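Long-range contacts in tight junction protein ZO-3 (Homo sapiens, PDB 3KFV), which links tight-junction membrane proteins such as claudins and occludin to the actin cytoskeleton as a MAGUK scaffold, seen here as its SH3 and guanylate kinase-like domains: residues P231-L236 with I270-T275; V154-M159 with A235-L240. All blocks are in the same frame, centred on the assembly; numbering follows the deposited sequence.

Contact 1. Residues P231-L236 with I270-T275; sequences PALKAL and IPLNGT
In the parallel sheet of the guanylate kinase-like domain, 268-272 is an outermost strand, and here the end of that strand and the loop after it meet helix 230-240, which belongs to the crossover from the neighbouring strand 221-227. L236 does most of the touching. Its CG stands anti to the backbone N (chi1 -176°), which carries the two methyls across to L272 and to the loop after it. CD2 lies 3.9 Å from CD1 of L272, whose side chain crosses that of L236 at about a right angle. The other methyl, L236 CD1, packs on the loop backbone, 3.4 Å from the carbonyl O of G274 and 3.9 Å from CA of T275. CG2 of T275 approaches the helix backbone, 4.0 Å from CA of L236. L233 touches more lightly, its CD1 4.4 Å from L272 CD1. L272 also packs on F225 of strand 221-227 and on W279 of helix 278-290. An alanine at L236 would probably loosen the join between helix and loop, because both methyls that meet L272 and G274 would be gone. No hydrogen bond joins the two segments, so their direct contact rests on van der Waals packing, mostly between leucine methyls and partly against the loop backbone.

Contact 2. Residues V154-M159 with A235-L240; sequences VADIAM and ALRQWL
Two N-H groups grip OD1 of D156. The backbone N of I157 comes from above the carboxylate plane, bent (137°) and 2.6 Å from OD1; NH2 of R237 arrives almost straight (177°) along the syn lone pair, 3.2 Å from the same oxygen. NH1 of R237 completes an end-on, two-pronged salt bridge by meeting the syn lone pair of D156 OD2 at 2.9 Å. The two groups meet tip to tip with their planes only 16° apart. CG of D156 sits in the crowded position between backbone N and carbonyl carbon, with OD1 near the N-H of I157, while the arginine chain bends at chi3 to bring its end over. S244 binds R237 NH1 as well, which probably helps fix the guanidinium, and the two ion-pair partners likely stabilise each other's charged forms. Beside the bridge, I157 crosses R237 obliquely, its CD1 3.6 Å from NH2. CG2 of I157 packs 4.1 Å from CB of L240, and V154 CG1 reaches L236 CD2 at 4.3 Å. W279 touches both I157 and L240 from helix 278-290. In this P-loop NTPase-type fold, V154-M159 covers the start of the helix after strand 148-151, where nucleotide-binding relatives carry the P-loop, but VADIAM lacks the Walker A glycine-lysine pair.

Along the chain, V154-M159 comes first, at the start of helix 155-165. Contact 2 then closes a loop of 75 intervening residues, which includes strands 170-172, 200-203 and 221-227, by meeting the later half of helix 230-240. Contact 1 starts on the earlier half of that helix and closes a shorter loop of 33 residues, mostly helical, on the end of strand 268-272 and the loop after it. Neither loop nests in the other; they overlap on the shared helix at A235 and L236. Their centres lie about 9 Å apart, and they touch where W239 NE1 makes a weak hydrogen bond to T275 O. Together they tie helix 230-240 to both helix 155-165 and an outermost strand.

Contact 1. Residues P231-L236 with I270-T275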
ATOM      1  N   PRO A 231     -10.874  20.982 -16.508  1.00 64.47           N
ATOM      2  CA  PRO A 231     -10.742  21.040 -17.967  1.00 60.32           C
ATOM      3  C   PRO A 231      -9.600  20.151 -18.453  1.00 57.27           C
ATOM      4  O   PRO A 231      -9.820  19.290 -19.304  1.00 58.49           O
ATOM      5  CB  PRO A 231     -10.411  22.512 -18.228  1.00 61.67           C
ATOM      6  CG  PRO A 231     -10.984  23.240 -17.060  1.00 60.89           C
ATOM      7  CD  PRO A 231     -10.817  22.319 -15.890  1.00 62.93           C
ATOM      8  N   ALA A 232      -8.401  20.357 -17.910  1.00 58.57           N
ATOM      9  CA  ALA A 232      -7.210  19.628 -18.352  1.00 54.70           C
ATOM     10  C   ALA A 232      -7.417  18.116 -18.315  1.00 53.16           C
ATOM     11  O   ALA A 232      -6.865  17.385 -19.138  1.00 46.59           O
ATOM     12  CB  ALA A 232      -6.003  20.019 -17.513  1.00 48.01           C
ATOM     13  N   LEU A 233      -8.222  17.661 -17.360  1.00 51.96           N
ATOM     14  CA  LEU A 233      -8.518  16.245 -17.203  1.00 50.78           C
ATOM     15  C   LEU A 233      -9.553  15.772 -18.222  1.00 55.00           C
ATOM     16  O   LEU A 233      -9.476  14.649 -18.730  1.00 51.70           O
ATOM     17  CB  LEU A 233      -9.015  15.967 -15.785  1.00 50.91           C
ATOM     18  CG  LEU A 233      -9.478  14.535 -15.508  1.00 49.94           C
ATOM     19  CD1 LEU A 233      -8.349  13.544 -15.755  1.00 43.32           C
ATOM     20  CD2 LEU A 233     -10.017  14.411 -14.092  1.00 47.73           C
ATOM     21  N   LYS A 234     -10.528  16.630 -18.512  1.00 58.44           N
ATOM     22  CA  LYS A 234     -11.548  16.316 -19.507  1.00 56.28           C
ATOM     23  C   LYS A 234     -10.898  16.192 -20.875  1.00 50.99           C
ATOM     24  O   LYS A 234     -11.250  15.317 -21.666  1.00 52.07           O
ATOM     25  CB  LYS A 234     -12.621  17.403 -19.534  1.00 57.82           C
ATOM     26  CG  LYS A 234     -13.825  17.065 -20.391  1.00 61.81           C
ATOM     27  CD  LYS A 234     -14.753  18.264 -20.528  1.00 68.64           C
ATOM     28  CE  LYS A 234     -15.917  17.961 -21.467  1.00 80.52           C
ATOM     29  NZ  LYS A 234     -16.731  19.179 -21.751  1.00 74.82           N
ATOM     30  N   ALA A 235      -9.940  17.073 -21.141  1.00 48.92           N
ATOM     31  CA  ALA A 235      -9.192  17.038 -22.387  1.00 49.24           C
ATOM     32  C   ALA A 235      -8.455  15.717 -22.503  1.00 49.91           C
ATOM     33  O   ALA A 235      -8.656  14.962 -23.453  1.00 55.13           O
ATOM     34  CB  ALA A 235      -8.216  18.192 -22.445  1.00 50.13           C
ATOM     35  N   LEU A 236      -7.603  15.445 -21.521  1.00 51.63           N
ATOM     36  CA  LEU A 236      -6.846  14.197 -21.463  1.00 50.93           C
ATOM     37  C   LEU A 236      -7.726  12.963 -21.684  1.00 47.60           C
ATOM     38  O   LEU A 236      -7.380  12.070 -22.454  1.00 43.10           O
ATOM     39  CB  LEU A 236      -6.132  14.088 -20.114  1.00 47.31           C
ATOM     40  CG  LEU A 236      -5.205  12.895 -19.889  1.00 46.84           C
ATOM     41  CD1 LEU A 236      -4.183  12.790 -21.009  1.00 53.34           C
ATOM     42  CD2 LEU A 236      -4.511  13.031 -18.552  1.00 44.84           C
ATOM     43  N   ILE A 270       2.401  11.066  -9.714  1.00 40.49           N
ATOM     44  CA  ILE A 270       2.839  11.497 -11.035  1.00 43.36           C
ATOM     45  C   ILE A 270       1.898  12.569 -11.545  1.00 40.58           C
ATOM     46  O   ILE A 270       0.690  12.357 -11.599  1.00 44.66           O
ATOM     47  CB  ILE A 270       2.858  10.321 -12.043  1.00 44.51           C
ATOM     48  CG1 ILE A 270       3.918   9.289 -11.649  1.00 40.44           C
ATOM     49  CG2 ILE A 270       3.098  10.830 -13.460  1.00 39.26           C
ATOM     50  CD1 ILE A 270       3.969   8.081 -12.563  1.00 40.77           C
ATOM     51  N   PRO A 271       2.450  13.729 -11.915  1.00 43.74           N
ATOM     52  CA  PRO A 271       1.656  14.863 -12.393  1.00 47.67           C
ATOM     53  C   PRO A 271       1.122  14.623 -13.797  1.00 49.04           C
ATOM     54  O   PRO A 271       1.901  14.346 -14.713  1.00 46.74           O
ATOM     55  CB  PRO A 271       2.670  16.016 -12.434  1.00 43.86           C
ATOM     56  CG  PRO A 271       3.882  15.523 -11.716  1.00 44.24           C
ATOM     57  CD  PRO A 271       3.885  14.044 -11.884  1.00 43.36           C
ATOM     58  N   LEU A 272      -0.196  14.712 -13.958  1.00 50.41           N
ATOM     59  CA  LEU A 272      -0.794  14.741 -15.283  1.00 49.96           C
ATOM     60  C   LEU A 272      -0.650  16.172 -15.787  1.00 62.33           C
ATOM     61  O   LEU A 272      -1.326  17.086 -15.298  1.00 66.04           O
ATOM     62  CB  LEU A 272      -2.268  14.352 -15.222  1.00 44.21           C
ATOM     63  CG  LEU A 272      -2.643  12.966 -14.703  1.00 41.79           C
ATOM     64  CD1 LEU A 272      -4.150  12.840 -14.628  1.00 40.07           C
ATOM     65  CD2 LEU A 272      -2.058  11.868 -15.576  1.00 42.11           C
ATOM     66  N   ASN A 273       0.243  16.374 -16.748  1.00 60.28           N
ATOM     67  CA  ASN A 273       0.535  17.720 -17.222  1.00 64.49           C
ATOM     68  C   ASN A 273       0.426  17.832 -18.737  1.00 66.13           C
ATOM     69  O   ASN A 273       1.378  18.238 -19.406  1.00 65.22           O
ATOM     70  CB  ASN A 273       1.924  18.160 -16.753  1.00 56.52           C
ATOM     71  N   GLY A 274      -0.735  17.466 -19.273  1.00 59.04           N
ATOM     72  CA  GLY A 274      -0.954  17.525 -20.708  1.00 53.59           C
ATOM     73  C   GLY A 274      -1.552  16.261 -21.295  1.00 48.02           C
ATOM     74  O   GLY A 274      -2.193  15.483 -20.594  1.00 51.19           O
ATOM     75  N   THR A 275      -1.338  16.059 -22.592  1.00 49.30           N
ATOM     76  CA  THR A 275      -1.943  14.941 -23.310  1.00 44.28           C
ATOM     77  C   THR A 275      -0.885  14.055 -23.957  1.00 46.65           C
ATOM     78  O   THR A 275      -1.198  13.209 -24.802  1.00 46.12           O
ATOM     79  CB  THR A 275      -2.932  15.434 -24.397  1.00 45.58           C
ATOM     80  OG1 THR A 275      -2.278  16.377 -25.260  1.00 44.75           O
ATOM     81  CG2 THR A 275      -4.148  16.097 -23.761  1.00 41.34           C
TER

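Contact 2. Residues V154-M159 with A235-L240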
ATOM      1  N   VAL A 154      -7.168   8.211 -14.009  1.00 42.92           N
ATOM      2  CA  VAL A 154      -6.797   7.510 -15.239  1.00 40.10           C
ATOM      3  C   VAL A 154      -6.470   6.054 -15.002  1.00 37.89           C
ATOM      4  O   VAL A 154      -5.839   5.414 -15.843  1.00 37.27           O
ATOM      5  CB  VAL A 154      -5.601   8.160 -15.951  1.00 39.89           C
ATOM      6  CG1 VAL A 154      -6.015   9.475 -16.591  1.00 41.78           C
ATOM      7  CG2 VAL A 154      -4.436   8.350 -14.984  1.00 42.33           C
ATOM      8  N   ALA A 155      -6.902   5.534 -13.860  1.00 40.22           N
ATOM      9  CA  ALA A 155      -6.671   4.132 -13.543  1.00 41.06           C
ATOM     10  C   ALA A 155      -7.095   3.255 -14.716  1.00 41.88           C
ATOM     11  O   ALA A 155      -6.357   2.367 -15.138  1.00 42.50           O
ATOM     12  CB  ALA A 155      -7.418   3.737 -12.278  1.00 36.65           C
ATOM     13  N   ASP A 156      -8.282   3.520 -15.251  1.00 42.21           N
ATOM     14  CA  ASP A 156      -8.807   2.721 -16.355  1.00 43.06           C
ATOM     15  C   ASP A 156      -7.921   2.807 -17.598  1.00 38.68           C
ATOM     16  O   ASP A 156      -7.552   1.785 -18.182  1.00 37.02           O
ATOM     17  CB  ASP A 156     -10.262   3.100 -16.676  1.00 45.40           C
ATOM     18  CG  ASP A 156     -10.447   4.591 -16.935  1.00 50.81           C
ATOM     19  OD1 ASP A 156      -9.473   5.362 -16.794  1.00 46.90           O
ATOM     20  OD2 ASP A 156     -11.580   4.992 -17.283  1.00 51.68           O
ATOM     21  N   ILE A 157      -7.581   4.027 -17.992  1.00 36.85           N
ATOM     22  CA  ILE A 157      -6.720   4.253 -19.147  1.00 39.23           C
ATOM     23  C   ILE A 157      -5.350   3.617 -18.953  1.00 38.29           C
ATOM     24  O   ILE A 157      -4.846   2.918 -19.837  1.00 38.01           O
ATOM     25  CB  ILE A 157      -6.538   5.756 -19.415  1.00 40.52           C
ATOM     26  CG1 ILE A 157      -7.864   6.373 -19.873  1.00 40.19           C
ATOM     27  CG2 ILE A 157      -5.438   5.984 -20.441  1.00 37.15           C
ATOM     28  CD1 ILE A 157      -7.930   7.877 -19.704  1.00 38.61           C
ATOM     29  N   ALA A 158      -4.753   3.862 -17.790  1.00 37.04           N
ATOM     30  CA  ALA A 158      -3.438   3.317 -17.467  1.00 36.41           C
ATOM     31  C   ALA A 158      -3.419   1.793 -17.531  1.00 35.85           C
ATOM     32  O   ALA A 158      -2.508   1.205 -18.103  1.00 37.14           O
ATOM     33  CB  ALA A 158      -2.991   3.797 -16.097  1.00 39.21           C
HETATM   34  N   MSE A 159      -4.431   1.159 -16.950  1.00 38.12           N
HETATM   35  CA  MSE A 159      -4.493  -0.301 -16.893  1.00 40.15           C
HETATM   36  C   MSE A 159      -4.719  -0.960 -18.259  1.00 40.73           C
HETATM   37  O   MSE A 159      -4.207  -2.052 -18.518  1.00 41.93           O
HETATM   38  CB  MSE A 159      -5.566  -0.759 -15.898  1.00 38.99           C
HETATM   39  CG  MSE A 159      -5.232  -0.461 -14.444  1.00 42.63           C
HETATM   40 SE   MSE A 159      -6.735  -0.826 -13.231  1.00 62.96          SE
HETATM   41  CE  MSE A 159      -6.685  -2.769 -13.266  1.00 46.77           C
ATOM     42  N   ALA A 235      -9.940  17.073 -21.141  1.00 48.92           N
ATOM     43  CA  ALA A 235      -9.192  17.038 -22.387  1.00 49.24           C
ATOM     44  C   ALA A 235      -8.455  15.717 -22.503  1.00 49.91           C
ATOM     45  O   ALA A 235      -8.656  14.962 -23.453  1.00 55.13           O
ATOM     46  CB  ALA A 235      -8.216  18.192 -22.445  1.00 50.13           C
ATOM     47  N   LEU A 236      -7.603  15.445 -21.521  1.00 51.63           N
ATOM     48  CA  LEU A 236      -6.846  14.197 -21.463  1.00 50.93           C
ATOM     49  C   LEU A 236      -7.726  12.963 -21.684  1.00 47.60           C
ATOM     50  O   LEU A 236      -7.380  12.070 -22.454  1.00 43.10           O
ATOM     51  CB  LEU A 236      -6.132  14.088 -20.114  1.00 47.31           C
ATOM     52  CG  LEU A 236      -5.205  12.895 -19.889  1.00 46.84           C
ATOM     53  CD1 LEU A 236      -4.183  12.790 -21.009  1.00 53.34           C
ATOM     54  CD2 LEU A 236      -4.511  13.031 -18.552  1.00 44.84           C
ATOM     55  N   ARG A 237      -8.864  12.916 -21.000  1.00 49.76           N
ATOM     56  CA  ARG A 237      -9.741  11.756 -21.099  1.00 47.56           C
ATOM     57  C   ARG A 237     -10.366  11.644 -22.483  1.00 49.25           C
ATOM     58  O   ARG A 237     -10.443  10.554 -23.043  1.00 50.07           O
ATOM     59  CB  ARG A 237     -10.809  11.768 -19.999  1.00 41.28           C
ATOM     60  CG  ARG A 237     -10.265  11.381 -18.626  1.00 39.88           C
ATOM     61  CD  ARG A 237     -11.365  11.007 -17.629  1.00 42.93           C
ATOM     62  NE  ARG A 237     -12.110   9.819 -18.035  1.00 42.99           N
ATOM     63  CZ  ARG A 237     -11.703   8.567 -17.836  1.00 45.15           C
ATOM     64  NH1 ARG A 237     -12.452   7.553 -18.248  1.00 45.04           N
ATOM     65  NH2 ARG A 237     -10.547   8.325 -17.232  1.00 44.73           N
ATOM     66  N   GLN A 238     -10.795  12.773 -23.040  1.00 51.98           N
ATOM     67  CA  GLN A 238     -11.430  12.783 -24.353  1.00 48.43           C
ATOM     68  C   GLN A 238     -10.468  12.264 -25.411  1.00 49.78           C
ATOM     69  O   GLN A 238     -10.879  11.644 -26.391  1.00 54.09           O
ATOM     70  CB  GLN A 238     -11.887  14.196 -24.720  1.00 53.64           C
ATOM     71  CG  GLN A 238     -12.899  14.240 -25.863  1.00 59.88           C
ATOM     72  CD  GLN A 238     -14.286  13.779 -25.426  1.00 67.41           C
ATOM     73  OE1 GLN A 238     -14.805  14.222 -24.393  1.00 62.02           O
ATOM     74  NE2 GLN A 238     -14.891  12.888 -26.213  1.00 53.60           N
ATOM     75  N   TRP A 239      -9.181  12.519 -25.195  1.00 48.58           N
ATOM     76  CA  TRP A 239      -8.130  12.146 -26.138  1.00 43.16           C
ATOM     77  C   TRP A 239      -7.712  10.682 -25.990  1.00 42.72           C
ATOM     78  O   TRP A 239      -7.491   9.998 -26.988  1.00 43.19           O
ATOM     79  CB  TRP A 239      -6.946  13.110 -25.978  1.00 45.23           C
ATOM     80  CG  TRP A 239      -5.601  12.648 -26.478  1.00 45.12           C
ATOM     81  CD1 TRP A 239      -4.498  12.380 -25.715  1.00 42.72           C
ATOM     82  CD2 TRP A 239      -5.203  12.447 -27.843  1.00 44.62           C
ATOM     83  NE1 TRP A 239      -3.444  12.011 -26.520  1.00 45.51           N
ATOM     84  CE2 TRP A 239      -3.850  12.041 -27.828  1.00 42.36           C
ATOM     85  CE3 TRP A 239      -5.859  12.558 -29.074  1.00 45.59           C
ATOM     86  CZ2 TRP A 239      -3.144  11.747 -28.994  1.00 42.27           C
ATOM     87  CZ3 TRP A 239      -5.151  12.266 -30.238  1.00 43.14           C
ATOM     88  CH2 TRP A 239      -3.809  11.868 -30.187  1.00 42.11           C
ATOM     89  N   LEU A 240      -7.636  10.196 -24.752  1.00 46.21           N
ATOM     90  CA  LEU A 240      -7.178   8.828 -24.483  1.00 44.39           C
ATOM     91  C   LEU A 240      -8.309   7.829 -24.229  1.00 43.80           C
ATOM     92  O   LEU A 240      -8.121   6.623 -24.382  1.00 43.59           O
ATOM     93  CB  LEU A 240      -6.172   8.806 -23.326  1.00 41.64           C
ATOM     94  CG  LEU A 240      -4.821   9.478 -23.615  1.00 46.46           C
ATOM     95  CD1 LEU A 240      -3.909   9.402 -22.402  1.00 41.39           C
ATOM     96  CD2 LEU A 240      -4.131   8.882 -24.846  1.00 39.53           C
TER